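Local coordinates for protein dihydropteroate synthase (Clostridioides difficile, PDB 6PZ2) that catalyses, as a dihydropteroate synthase, the joining of p-aminobenzoate to a dihydropterin pyrophosphate to give dihydropteroate, a step of folate synthesis, at residues V45-D50 with V251-M256; H63-S68 with T94-V99; K129-V134 with G168-K173; I136-D141 with E151-F156. All blocks are in the same frame, centred on the assembly; numbering follows the deposited sequence.

From the N terminus, contact 1 opens first, at the end of helix 33-46, and closes last, about 200 residues later, at the start of helix 251-265; the other three nest inside its loop. Contact 2 opens and closes early, joining the loop after strand 51-55 to the loop after strand 90-93, each at the start of the helix that follows. Contact 3 then ties the lead-in to strand 133-137 to the lead-in to strand 174-177. Contact 4 is nested within contact 3 and packs the end of strand 133-137 on helix 149-166. No loops cross. Contacts 1 and 4 lie on opposite sides of the chain's centre, their centres about 29 Å apart.

Contact 1 (V45-D50 with V251-M256); sequences VDQGAD and VYENLM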
# COMPACT_ATOMS: atom_id res chain seq x y z
N VAL A 45 6.99 12.24 -16.04
CA VAL A 45 8.43 11.98 -16.01
C VAL A 45 9.03 12.68 -14.79
O VAL A 45 9.88 12.09 -14.12
CB VAL A 45 9.13 12.42 -17.31
CG1 VAL A 45 10.64 12.47 -17.15
CG2 VAL A 45 8.74 11.50 -18.47
N ASP A 46 8.60 13.91 -14.51
CA ASP A 46 9.10 14.65 -13.35
C ASP A 46 8.66 13.94 -12.07
O ASP A 46 9.45 13.91 -11.15
CB ASP A 46 8.55 16.07 -13.25
CG ASP A 46 9.13 17.03 -14.28
OD1 ASP A 46 10.29 16.82 -14.68
OD2 ASP A 46 8.40 17.97 -14.68
N GLN A 47 7.46 13.36 -12.04
CA GLN A 47 7.02 12.57 -10.89
C GLN A 47 7.73 11.23 -10.78
O GLN A 47 7.54 10.53 -9.78
CB GLN A 47 5.52 12.26 -10.95
CG GLN A 47 4.68 13.50 -10.76
CD GLN A 47 3.21 13.21 -10.97
OE1 GLN A 47 2.68 12.16 -10.57
NE2 GLN A 47 2.55 14.18 -11.57
N GLY A 48 8.48 10.83 -11.81
CA GLY A 48 9.34 9.65 -11.71
C GLY A 48 8.90 8.48 -12.59
O GLY A 48 9.37 7.37 -12.36
N ALA A 49 8.07 8.69 -13.61
CA ALA A 49 7.76 7.58 -14.57
C ALA A 49 9.04 7.09 -15.27
O ALA A 49 9.93 7.90 -15.57
CB ALA A 49 6.75 8.02 -15.59
N ASP A 50 9.12 5.78 -15.50
CA ASP A 50 10.24 5.14 -16.19
C ASP A 50 9.92 4.90 -17.67
O ASP A 50 10.81 4.73 -18.52
CB ASP A 50 10.58 3.83 -15.47
CG ASP A 50 11.03 4.05 -14.04
OD1 ASP A 50 11.98 4.80 -13.87
OD2 ASP A 50 10.43 3.49 -13.10
N VAL A 251 1.58 8.75 -10.79
CA VAL A 251 2.91 8.20 -10.83
C VAL A 251 3.64 8.40 -9.48
O VAL A 251 4.26 7.45 -8.96
CB VAL A 251 3.67 8.81 -12.02
CG1 VAL A 251 5.18 8.57 -11.93
CG2 VAL A 251 3.10 8.24 -13.33
N TYR A 252 3.58 9.60 -8.92
CA TYR A 252 4.40 9.95 -7.75
C TYR A 252 4.03 9.07 -6.54
O TYR A 252 4.88 8.43 -5.89
CB TYR A 252 4.16 11.42 -7.38
CG TYR A 252 4.91 11.85 -6.15
CD1 TYR A 252 6.29 12.02 -6.20
CD2 TYR A 252 4.28 12.00 -4.92
CE1 TYR A 252 7.00 12.39 -5.07
CE2 TYR A 252 4.98 12.35 -3.77
CZ TYR A 252 6.34 12.57 -3.87
OH TYR A 252 7.10 12.90 -2.79
N GLU A 253 2.73 8.99 -6.30
CA GLU A 253 2.20 8.27 -5.16
C GLU A 253 2.55 6.79 -5.28
O GLU A 253 3.10 6.20 -4.35
CB GLU A 253 0.69 8.50 -5.04
CG GLU A 253 0.33 9.95 -4.75
CD GLU A 253 0.18 10.83 -5.99
OE1 GLU A 253 0.44 10.39 -7.13
OE2 GLU A 253 -0.20 11.99 -5.80
N ASN A 254 2.33 6.19 -6.45
CA ASN A 254 2.69 4.79 -6.58
C ASN A 254 4.22 4.62 -6.50
O ASN A 254 4.66 3.61 -5.96
CB ASN A 254 2.15 4.17 -7.86
CG ASN A 254 0.65 3.95 -7.77
OD1 ASN A 254 0.24 2.93 -7.22
ND2 ASN A 254 -0.12 4.88 -8.32
N LEU A 255 5.01 5.51 -7.07
CA LEU A 255 6.49 5.35 -6.94
C LEU A 255 6.91 5.37 -5.46
O LEU A 255 7.76 4.55 -5.06
CB LEU A 255 7.20 6.46 -7.72
CG LEU A 255 8.73 6.46 -7.65
CD1 LEU A 255 9.34 5.16 -8.13
CD2 LEU A 255 9.30 7.59 -8.48
N MET A 256 6.35 6.29 -4.67
CA MET A 256 6.75 6.41 -3.25
C MET A 256 6.43 5.10 -2.52
O MET A 256 7.29 4.56 -1.85
CB MET A 256 6.06 7.58 -2.54
CG MET A 256 6.42 8.95 -3.07
SD MET A 256 8.22 9.18 -3.09
CE MET A 256 8.66 9.00 -4.81
O HOH W 1 0.97 10.86 -12.57
O HOH W 2 0.47 11.88 -9.21
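Gln-47 and Tyr-252 share the direct hydrogen bond of this contact: the backbone N of Tyr-252 donates to Gln-47 OE1 at 3.2 Å, in the plane of the amide and on a lone pair, with an N-H...O angle of 148°. Two waters donate to the same oxygen. One stands 2.9 Å from Gln-47 OE1 and accepts from Val-251 N at 2.8 Å. The other places one proton on Gln-47 OE1 and one on Glu-253 OE1, each oxygen 2.6 Å from the water. An extended chi2 (174°) sends CD of Gln-47 out past Tyr-252 CB, and the amide stands at 75° to the tyrosine ring.

Van der Waals contacts follow: Val-251 CG1 lies 3.3 Å from Ala-49 N and 4.0 Å from Ala-49 CB, the latter the apolar side-chain pair. Leu-255 CD2 comes to 3.8 Å from Gly-48 CA, an approach that depends on there being no CB at this glycine. Gly-48 has positive phi and closes helix 33-46 in a Schellman motif, turning the chain toward strand 51-55.

In this TIM-barrel enzyme the contact joins the first helix to the last, and Val-251 and Leu-255 also rest on Ile-14 of strand 13-19. Beyond them, Glu-253 and Met-256 pack on Glu-229 of the second subunit. Three donors grip one amide oxygen, which takes up the N-H groups of Val-251 and Tyr-252, one through water and one directly; the positive end of helix 251-265 would probably polarise that carbonyl further.

Contact 2 (H63-S68 with T94-V99); sequences HSYVDS and TYKADV
Lys-96 carries a buried ammonium group across to the 63-68 loop, where its NZ makes a weak hydrogen bond to Val-66 O at 3.2 Å. Stronger partners lie outside the two segments: Glu-71 and Glu-57 both form salt bridges with NZ, so the charge is probably well balanced despite its burial. The site belongs to two neighbouring loops at the C-terminal ends of strands 51-55 and 90-93 in the TIM barrel, the end where the pteroic acid binds. The lysine chain is extended until its last bond, where a chi4 of 70° swings NZ aside. CE itself sits 3.5 Å from Tyr-65 CE1, approaching that ring obliquely.

Two tyrosines meet beside it. Tyr-95 OH stands at the edge of the Tyr-65 ring, 3.4 Å from CD1 of Tyr-65, and its hydroxyl is hydrogen-bonded to Glu-57, the same glutamate that pairs with Lys-96; the Tyr-95 ring in turn packs edge-to-face with Trp-115. Behind the lysine, Thr-94 OG1 accepts from Lys-96 N in an ST turn, and OG1 is also bonded to Glu-71. Lys-96 is the N-cap residue of helix 97-105, with its CB directed at the facing loop.

Farther on, the first residues of two helices touch. Ser-68, just after the N-cap Asp-67 of helix 68-85, lays its CB 3.5 Å from Val-99 CG2 and 3.8 Å from Lys-96 CD. Ser-68 OG donates to Asp-98 OD1 at 2.7 Å, arriving from above the carboxylate, 39° out of its plane.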
# COMPACT_ATOMS: atom_id res chain seq x y z
N HIS A 63 -15.59 1.45 -24.19
CA HIS A 63 -15.15 2.47 -25.13
C HIS A 63 -15.15 1.83 -26.52
O HIS A 63 -15.08 0.63 -26.67
CB HIS A 63 -13.78 3.04 -24.75
CG HIS A 63 -13.86 4.09 -23.69
ND1 HIS A 63 -14.35 3.81 -22.42
CD2 HIS A 63 -13.52 5.40 -23.71
CE1 HIS A 63 -14.30 4.91 -21.70
NE2 HIS A 63 -13.80 5.90 -22.47
N SER A 64 -15.28 2.67 -27.53
CA SER A 64 -15.48 2.18 -28.88
C SER A 64 -14.14 1.75 -29.52
O SER A 64 -13.03 2.09 -29.07
CB SER A 64 -16.21 3.23 -29.69
OG SER A 64 -15.45 4.43 -29.76
N TYR A 65 -14.28 0.93 -30.55
CA TYR A 65 -13.16 0.51 -31.38
C TYR A 65 -12.77 1.70 -32.26
O TYR A 65 -13.63 2.45 -32.71
CB TYR A 65 -13.58 -0.72 -32.19
CG TYR A 65 -12.72 -1.06 -33.39
CD1 TYR A 65 -11.71 -2.01 -33.31
CD2 TYR A 65 -12.93 -0.45 -34.63
CE1 TYR A 65 -10.92 -2.33 -34.40
CE2 TYR A 65 -12.15 -0.77 -35.73
CZ TYR A 65 -11.14 -1.70 -35.62
OH TYR A 65 -10.35 -2.00 -36.69
N VAL A 66 -11.48 1.87 -32.48
CA VAL A 66 -10.90 2.87 -33.37
C VAL A 66 -10.23 2.12 -34.53
O VAL A 66 -9.45 1.18 -34.27
CB VAL A 66 -9.86 3.68 -32.58
CG1 VAL A 66 -9.29 4.84 -33.36
CG2 VAL A 66 -10.42 4.17 -31.25
N ASP A 67 -10.45 2.56 -35.78
CA ASP A 67 -9.71 1.96 -36.90
C ASP A 67 -8.26 2.45 -36.80
O ASP A 67 -7.99 3.49 -36.19
CB ASP A 67 -10.36 2.20 -38.27
CG ASP A 67 -10.15 3.60 -38.83
OD1 ASP A 67 -11.11 4.39 -38.76
OD2 ASP A 67 -9.04 3.89 -39.31
N SER A 68 -7.36 1.71 -37.41
CA SER A 68 -5.96 1.95 -37.17
C SER A 68 -5.47 3.27 -37.80
O SER A 68 -4.51 3.87 -37.28
CB SER A 68 -5.14 0.76 -37.59
OG SER A 68 -5.32 0.50 -38.96
N THR A 94 -1.37 -0.84 -28.07
CA THR A 94 -2.22 -1.18 -29.21
C THR A 94 -2.21 -2.70 -29.38
O THR A 94 -1.19 -3.32 -29.11
CB THR A 94 -1.71 -0.53 -30.51
OG1 THR A 94 -2.66 -0.78 -31.55
CG2 THR A 94 -0.37 -1.09 -30.96
N TYR A 95 -3.32 -3.27 -29.85
CA TYR A 95 -3.32 -4.65 -30.27
C TYR A 95 -3.27 -4.76 -31.79
O TYR A 95 -3.38 -5.87 -32.33
CB TYR A 95 -4.57 -5.38 -29.77
CG TYR A 95 -5.88 -4.72 -30.10
CD1 TYR A 95 -6.58 -5.02 -31.26
CD2 TYR A 95 -6.45 -3.82 -29.21
CE1 TYR A 95 -7.82 -4.45 -31.52
CE2 TYR A 95 -7.67 -3.22 -29.47
CZ TYR A 95 -8.35 -3.53 -30.64
OH TYR A 95 -9.54 -2.91 -30.88
N LYS A 96 -3.10 -3.64 -32.50
CA LYS A 96 -3.05 -3.68 -33.97
C LYS A 96 -1.61 -3.60 -34.46
O LYS A 96 -0.86 -2.69 -34.13
CB LYS A 96 -3.91 -2.56 -34.55
CG LYS A 96 -5.33 -2.54 -34.01
CD LYS A 96 -6.20 -1.52 -34.68
CE LYS A 96 -7.55 -1.34 -34.00
NZ LYS A 96 -7.44 -0.68 -32.68
N ALA A 97 -1.25 -4.57 -35.30
CA ALA A 97 0.11 -4.74 -35.80
C ALA A 97 0.54 -3.54 -36.65
O ALA A 97 1.70 -3.13 -36.58
CB ALA A 97 0.18 -6.04 -36.58
N ASP A 98 -0.37 -2.96 -37.42
CA ASP A 98 -0.00 -1.80 -38.28
C ASP A 98 0.25 -0.54 -37.44
O ASP A 98 1.17 0.24 -37.77
CB ASP A 98 -1.03 -1.47 -39.37
CG ASP A 98 -2.49 -1.50 -38.97
OD1 ASP A 98 -3.29 -1.13 -39.82
OD2 ASP A 98 -2.85 -1.92 -37.84
N VAL A 99 -0.51 -0.38 -36.37
CA VAL A 99 -0.26 0.71 -35.45
C VAL A 99 1.12 0.51 -34.80
O VAL A 99 1.95 1.44 -34.73
CB VAL A 99 -1.36 0.80 -34.38
CG1 VAL A 99 -1.03 1.85 -33.35
CG2 VAL A 99 -2.73 1.05 -35.00

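Contact 3 (K129-V134 with G168-K173); sequences KYDAEV and GVKKEK. With SO4 (sulfate ion), chain I.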
# COMPACT_ATOMS: atom_id res chain seq x y z
N LYS A 129 10.43 -8.29 -36.02
CA LYS A 129 11.01 -7.46 -37.07
C LYS A 129 11.74 -6.24 -36.48
O LYS A 129 12.78 -5.89 -37.01
CB LYS A 129 9.89 -7.02 -38.00
CG LYS A 129 10.22 -5.99 -39.08
CD LYS A 129 8.99 -5.85 -39.99
CE LYS A 129 9.18 -4.99 -41.22
NZ LYS A 129 7.94 -5.01 -42.04
N TYR A 130 11.20 -5.58 -35.44
CA TYR A 130 11.84 -4.38 -34.94
C TYR A 130 12.66 -4.71 -33.70
O TYR A 130 13.22 -3.82 -33.09
CB TYR A 130 10.83 -3.25 -34.74
CG TYR A 130 10.26 -2.73 -36.03
CD1 TYR A 130 10.92 -1.77 -36.78
CD2 TYR A 130 9.10 -3.27 -36.54
CE1 TYR A 130 10.40 -1.32 -37.99
CE2 TYR A 130 8.57 -2.85 -37.74
CZ TYR A 130 9.24 -1.90 -38.49
OH TYR A 130 8.70 -1.54 -39.69
N ASP A 131 12.71 -5.97 -33.30
CA ASP A 131 13.39 -6.31 -32.07
C ASP A 131 12.78 -5.55 -30.91
O ASP A 131 13.49 -5.02 -30.05
CB ASP A 131 14.87 -5.91 -32.13
CG ASP A 131 15.71 -7.08 -32.59
OD1 ASP A 131 15.90 -8.05 -31.79
OD2 ASP A 131 16.11 -7.02 -33.75
N ALA A 132 11.46 -5.47 -30.88
CA ALA A 132 10.83 -4.66 -29.84
C ALA A 132 10.67 -5.48 -28.55
O ALA A 132 10.69 -6.72 -28.54
CB ALA A 132 9.49 -4.22 -30.35
N GLU A 133 10.43 -4.76 -27.46
CA GLU A 133 9.92 -5.36 -26.24
C GLU A 133 8.41 -5.48 -26.41
O GLU A 133 7.84 -4.68 -27.14
CB GLU A 133 10.26 -4.50 -25.04
CG GLU A 133 11.55 -3.76 -25.28
CD GLU A 133 12.55 -4.00 -24.19
OE1 GLU A 133 13.34 -4.95 -24.33
OE2 GLU A 133 12.46 -3.27 -23.20
N VAL A 134 7.85 -6.49 -25.77
CA VAL A 134 6.41 -6.65 -25.79
C VAL A 134 5.91 -7.03 -24.39
O VAL A 134 6.49 -7.86 -23.67
CB VAL A 134 5.98 -7.67 -26.85
CG1 VAL A 134 6.71 -8.99 -26.73
CG2 VAL A 134 4.48 -7.91 -26.86
N GLY A 168 10.78 -15.18 -34.05
CA GLY A 168 12.15 -14.70 -33.70
C GLY A 168 12.22 -13.62 -32.63
O GLY A 168 13.27 -12.97 -32.49
N VAL A 169 11.17 -13.45 -31.82
CA VAL A 169 11.24 -12.56 -30.67
C VAL A 169 12.16 -13.17 -29.61
O VAL A 169 12.00 -14.31 -29.21
CB VAL A 169 9.84 -12.30 -30.10
CG1 VAL A 169 9.92 -11.43 -28.85
CG2 VAL A 169 8.91 -11.67 -31.13
N LYS A 170 13.13 -12.44 -29.11
CA LYS A 170 13.96 -12.99 -28.03
C LYS A 170 13.18 -13.06 -26.70
O LYS A 170 12.33 -12.21 -26.37
CB LYS A 170 15.24 -12.16 -27.92
CG LYS A 170 16.22 -12.41 -29.05
CD LYS A 170 17.42 -11.51 -29.03
CE LYS A 170 17.10 -10.12 -29.52
NZ LYS A 170 18.24 -9.20 -29.30
N LYS A 171 13.47 -14.09 -25.92
CA LYS A 171 12.84 -14.33 -24.61
C LYS A 171 13.03 -13.12 -23.69
O LYS A 171 12.12 -12.75 -22.98
CB LYS A 171 13.41 -15.58 -23.96
CG LYS A 171 12.65 -16.85 -24.32
CD LYS A 171 13.36 -18.14 -23.96
CE LYS A 171 12.50 -19.34 -24.29
NZ LYS A 171 13.11 -20.61 -23.81
N GLU A 172 14.16 -12.45 -23.78
CA GLU A 172 14.45 -11.36 -22.88
C GLU A 172 13.58 -10.15 -23.23
O GLU A 172 13.63 -9.15 -22.52
CB GLU A 172 15.93 -11.00 -23.00
CG GLU A 172 16.19 -10.16 -24.22
CD GLU A 172 17.61 -10.21 -24.73
OE1 GLU A 172 18.06 -11.32 -25.07
OE2 GLU A 172 18.25 -9.14 -24.78
N LYS A 173 12.79 -10.18 -24.30
CA LYS A 173 12.05 -9.00 -24.68
C LYS A 173 10.63 -9.07 -24.12
O LYS A 173 9.86 -8.14 -24.34
CB LYS A 173 11.88 -8.90 -26.20
CG LYS A 173 13.17 -8.70 -26.97
CD LYS A 173 13.87 -7.42 -26.58
CE LYS A 173 15.03 -7.18 -27.50
NZ LYS A 173 15.34 -5.74 -27.55
S SO4 I . 18.44 -5.75 -29.60
O1 SO4 I . 18.79 -5.31 -30.97
O2 SO4 I . 16.98 -5.95 -29.54
O3 SO4 I . 18.91 -4.73 -28.61
O4 SO4 I . 19.04 -7.07 -29.30
O HOH W 3 13.52 -10.10 -30.38
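Asp-131, the positive-phi residue of the Schellman motif that ends helix 123-129, offers its carbonyl to Lys-173: NZ of Lys-173 donates to Asp-131 O at 3.2 Å from 37° above the carbonyl plane. That NZ also donates to O2 of a sulfate ion, probably from the crystallisation liquor, at 2.6 Å. Asp-131 OD1 lies 3.3 Å from Lys-170 CE, and a water that accepts from Lys-170 N at 2.7 Å donates only weakly to OD1. Next, Ala-132 turns its O to Lys-173 CB, 3.4 Å away. At this point the chain becomes strand 133-137, and the contact sets its start beside that of strand 174-177, its parallel neighbour in the barrel sheet of the TIM fold. Glu-133 crosses the lysine chain at about a right angle; its OE1 lies 3.4 Å from Lys-173 CD, while the salt bridge to NZ is long. The backbone oxygen of Lys-173 takes two donors in succession, a CA-H...O contact from Glu-133 CA and then a nearly straight bond (167°) from Val-134 N at 3.0 Å. Val-134 continues the strand pairing with Val-175, and its side chain rests on Ile-127 of helix 123-129.

Contact 4 (I136-D141 with E151-F156); sequences IMHNQD and ESIKDF. With PT1 (pteroic acid), chain K; SO4 (sulfate ion), chain E.
His-138 presents one ring face to Ile-153 and an edge to Phe-156. Ile-153 CG1 stands over the imidazole in a CH-pi contact, 3.6 Å from the ring centroid and only 4° off the normal. The edge-to-face pair sets the two rings at 74°, with His-138 CD2 3.6 Å from Phe-156 CG, over the phenyl face but offset toward the rim. Asn-139 N also lies over a face of the Phe-156 ring. The phenyl group meets backbone oxygens too: Phe-156 CE2 touches Met-137 O and CE1 touches Asn-139 O, each carbon 3.6 Å from its oxygen. Arg-118 adds a cation-pi contact to this ring, and His-138 ND1 is hydrogen-bonded to Lys-184. Met-137 starts away from the helix, and its SD reaches N4 of the pterin ring of pteroic acid at 3.5 Å, so the residue lines the ligand pocket while its neighbour His-138 packs on the helix. The contact lies within the beta-alpha-beta unit of strand 133-137, helix 149-166 and strand 174-177: Ile-136 leans on Ile-174 and Leu-176, His-138 touches Phe-157 of the helix, and the backbone of His-138 pairs with that of Asp-177, whose OD2 is hydrogen-bonded to the pteroic acid.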
# COMPACT_ATOMS: atom_id res chain seq x y z
N ILE A 136 2.84 -8.98 -23.07
CA ILE A 136 1.81 -9.93 -23.43
C ILE A 136 0.82 -10.02 -22.28
O ILE A 136 1.11 -10.60 -21.25
CB ILE A 136 2.40 -11.32 -23.69
CG1 ILE A 136 3.44 -11.30 -24.81
CG2 ILE A 136 1.29 -12.33 -23.97
CD1 ILE A 136 4.04 -12.66 -25.11
N MET A 137 -0.36 -9.50 -22.51
CA MET A 137 -1.34 -9.45 -21.49
C MET A 137 -2.41 -10.52 -21.73
O MET A 137 -2.81 -10.72 -22.86
CB MET A 137 -2.02 -8.07 -21.47
CG MET A 137 -2.83 -7.83 -20.21
SD MET A 137 -3.94 -6.43 -20.26
CE MET A 137 -5.38 -7.20 -21.03
N HIS A 138 -2.84 -11.18 -20.66
CA HIS A 138 -3.91 -12.16 -20.71
C HIS A 138 -5.24 -11.45 -20.93
O HIS A 138 -5.54 -10.48 -20.23
CB HIS A 138 -3.98 -12.99 -19.41
CG HIS A 138 -5.18 -13.88 -19.39
ND1 HIS A 138 -6.37 -13.54 -18.77
CD2 HIS A 138 -5.39 -15.07 -20.00
CE1 HIS A 138 -7.25 -14.50 -18.98
NE2 HIS A 138 -6.67 -15.45 -19.73
N ASN A 139 -6.09 -11.98 -21.81
CA ASN A 139 -7.41 -11.36 -22.05
C ASN A 139 -8.32 -12.42 -22.65
O ASN A 139 -7.81 -13.32 -23.28
CB ASN A 139 -7.28 -10.20 -23.05
CG ASN A 139 -8.48 -9.28 -23.14
OD1 ASN A 139 -9.54 -9.54 -22.57
ND2 ASN A 139 -8.28 -8.16 -23.80
N GLN A 140 -9.63 -12.31 -22.48
CA GLN A 140 -10.56 -13.17 -23.16
C GLN A 140 -11.92 -12.49 -23.13
O GLN A 140 -12.14 -11.53 -22.34
CB GLN A 140 -10.64 -14.56 -22.52
CG GLN A 140 -11.32 -14.58 -21.15
CD GLN A 140 -11.58 -15.94 -20.56
OE1 GLN A 140 -10.82 -16.88 -20.79
NE2 GLN A 140 -12.66 -16.05 -19.80
N ASP A 141 -12.84 -12.97 -23.94
CA ASP A 141 -14.20 -12.42 -23.77
C ASP A 141 -15.00 -13.27 -22.79
O ASP A 141 -14.91 -14.49 -22.81
CB ASP A 141 -14.97 -12.30 -25.08
CG ASP A 141 -14.45 -11.18 -25.96
OD1 ASP A 141 -13.81 -10.22 -25.44
OD2 ASP A 141 -14.59 -11.34 -27.17
N GLU A 151 -4.11 -21.50 -13.95
CA GLU A 151 -3.63 -22.47 -14.94
C GLU A 151 -4.00 -21.95 -16.34
O GLU A 151 -3.15 -22.05 -17.21
CB GLU A 151 -4.19 -23.89 -14.74
CG GLU A 151 -3.36 -24.85 -13.88
CD GLU A 151 -2.05 -24.36 -13.26
OE1 GLU A 151 -1.00 -24.46 -13.94
OE2 GLU A 151 -2.06 -23.92 -12.08
N SER A 152 -5.22 -21.43 -16.56
CA SER A 152 -5.61 -20.91 -17.88
C SER A 152 -4.68 -19.77 -18.29
O SER A 152 -4.25 -19.74 -19.43
CB SER A 152 -7.02 -20.42 -17.95
OG SER A 152 -7.82 -21.27 -17.18
N ILE A 153 -4.39 -18.88 -17.35
CA ILE A 153 -3.61 -17.70 -17.65
C ILE A 153 -2.22 -18.17 -18.07
O ILE A 153 -1.68 -17.72 -19.09
CB ILE A 153 -3.59 -16.70 -16.48
CG1 ILE A 153 -4.94 -15.99 -16.37
CG2 ILE A 153 -2.46 -15.70 -16.58
CD1 ILE A 153 -5.16 -15.38 -15.00
N LYS A 154 -1.69 -19.13 -17.34
CA LYS A 154 -0.34 -19.60 -17.67
C LYS A 154 -0.32 -20.33 -19.02
O LYS A 154 0.67 -20.22 -19.76
CB LYS A 154 0.19 -20.53 -16.58
CG LYS A 154 0.68 -19.83 -15.32
CD LYS A 154 1.04 -20.84 -14.25
CE LYS A 154 1.84 -20.29 -13.11
NZ LYS A 154 2.30 -21.39 -12.23
N ASP A 155 -1.36 -21.09 -19.31
CA ASP A 155 -1.47 -21.80 -20.60
C ASP A 155 -1.47 -20.78 -21.75
O ASP A 155 -0.79 -20.95 -22.78
CB ASP A 155 -2.77 -22.62 -20.67
CG ASP A 155 -2.75 -23.92 -19.86
OD1 ASP A 155 -1.66 -24.34 -19.44
OD2 ASP A 155 -3.84 -24.50 -19.64
N PHE A 156 -2.26 -19.72 -21.55
CA PHE A 156 -2.38 -18.64 -22.51
C PHE A 156 -1.02 -17.99 -22.74
O PHE A 156 -0.63 -17.80 -23.89
CB PHE A 156 -3.40 -17.62 -22.01
CG PHE A 156 -3.57 -16.39 -22.86
CD1 PHE A 156 -4.70 -16.23 -23.65
CD2 PHE A 156 -2.63 -15.37 -22.81
CE1 PHE A 156 -4.85 -15.09 -24.41
CE2 PHE A 156 -2.77 -14.24 -23.60
CZ PHE A 156 -3.89 -14.10 -24.39
C2 PT1 K . -3.44 -3.41 -18.05
C3 PT1 K . -4.15 -2.43 -18.85
C5 PT1 K . -3.46 -2.04 -20.08
N6 PT1 K . -5.35 -1.87 -18.53
C7 PT1 K . -1.70 -3.52 -19.61
N9 PT1 K . -2.30 -2.61 -20.39
C10 PT1 K . -5.92 -0.98 -19.36
N11 PT1 K . -0.51 -4.05 -19.95
C12 PT1 K . -5.29 -0.63 -20.55
C21 PT1 K . -12.43 -1.83 -15.17
O22 PT1 K . -12.82 -2.95 -14.80
O1 PT1 K . -3.94 -3.87 -16.90
N4 PT1 K . -2.26 -3.94 -18.46
N8 PT1 K . -4.07 -1.13 -20.87
C13 PT1 K . -7.27 -0.40 -19.00
N14 PT1 K . -8.23 -1.50 -18.92
C15 PT1 K . -9.26 -1.52 -18.05
C16 PT1 K . -9.68 -0.37 -17.35
C17 PT1 K . -9.88 -2.73 -17.79
C18 PT1 K . -10.74 -0.48 -16.45
C19 PT1 K . -10.93 -2.84 -16.88
C20 PT1 K . -11.35 -1.71 -16.20
O23 PT1 K . -12.89 -0.82 -14.63
S SO4 E . -9.89 -22.81 -19.97
O1 SO4 E . -10.70 -24.03 -20.20
O2 SO4 E . -10.17 -21.86 -21.07
O3 SO4 E . -10.30 -22.13 -18.72
O4 SO4 E . -8.46 -23.22 -19.94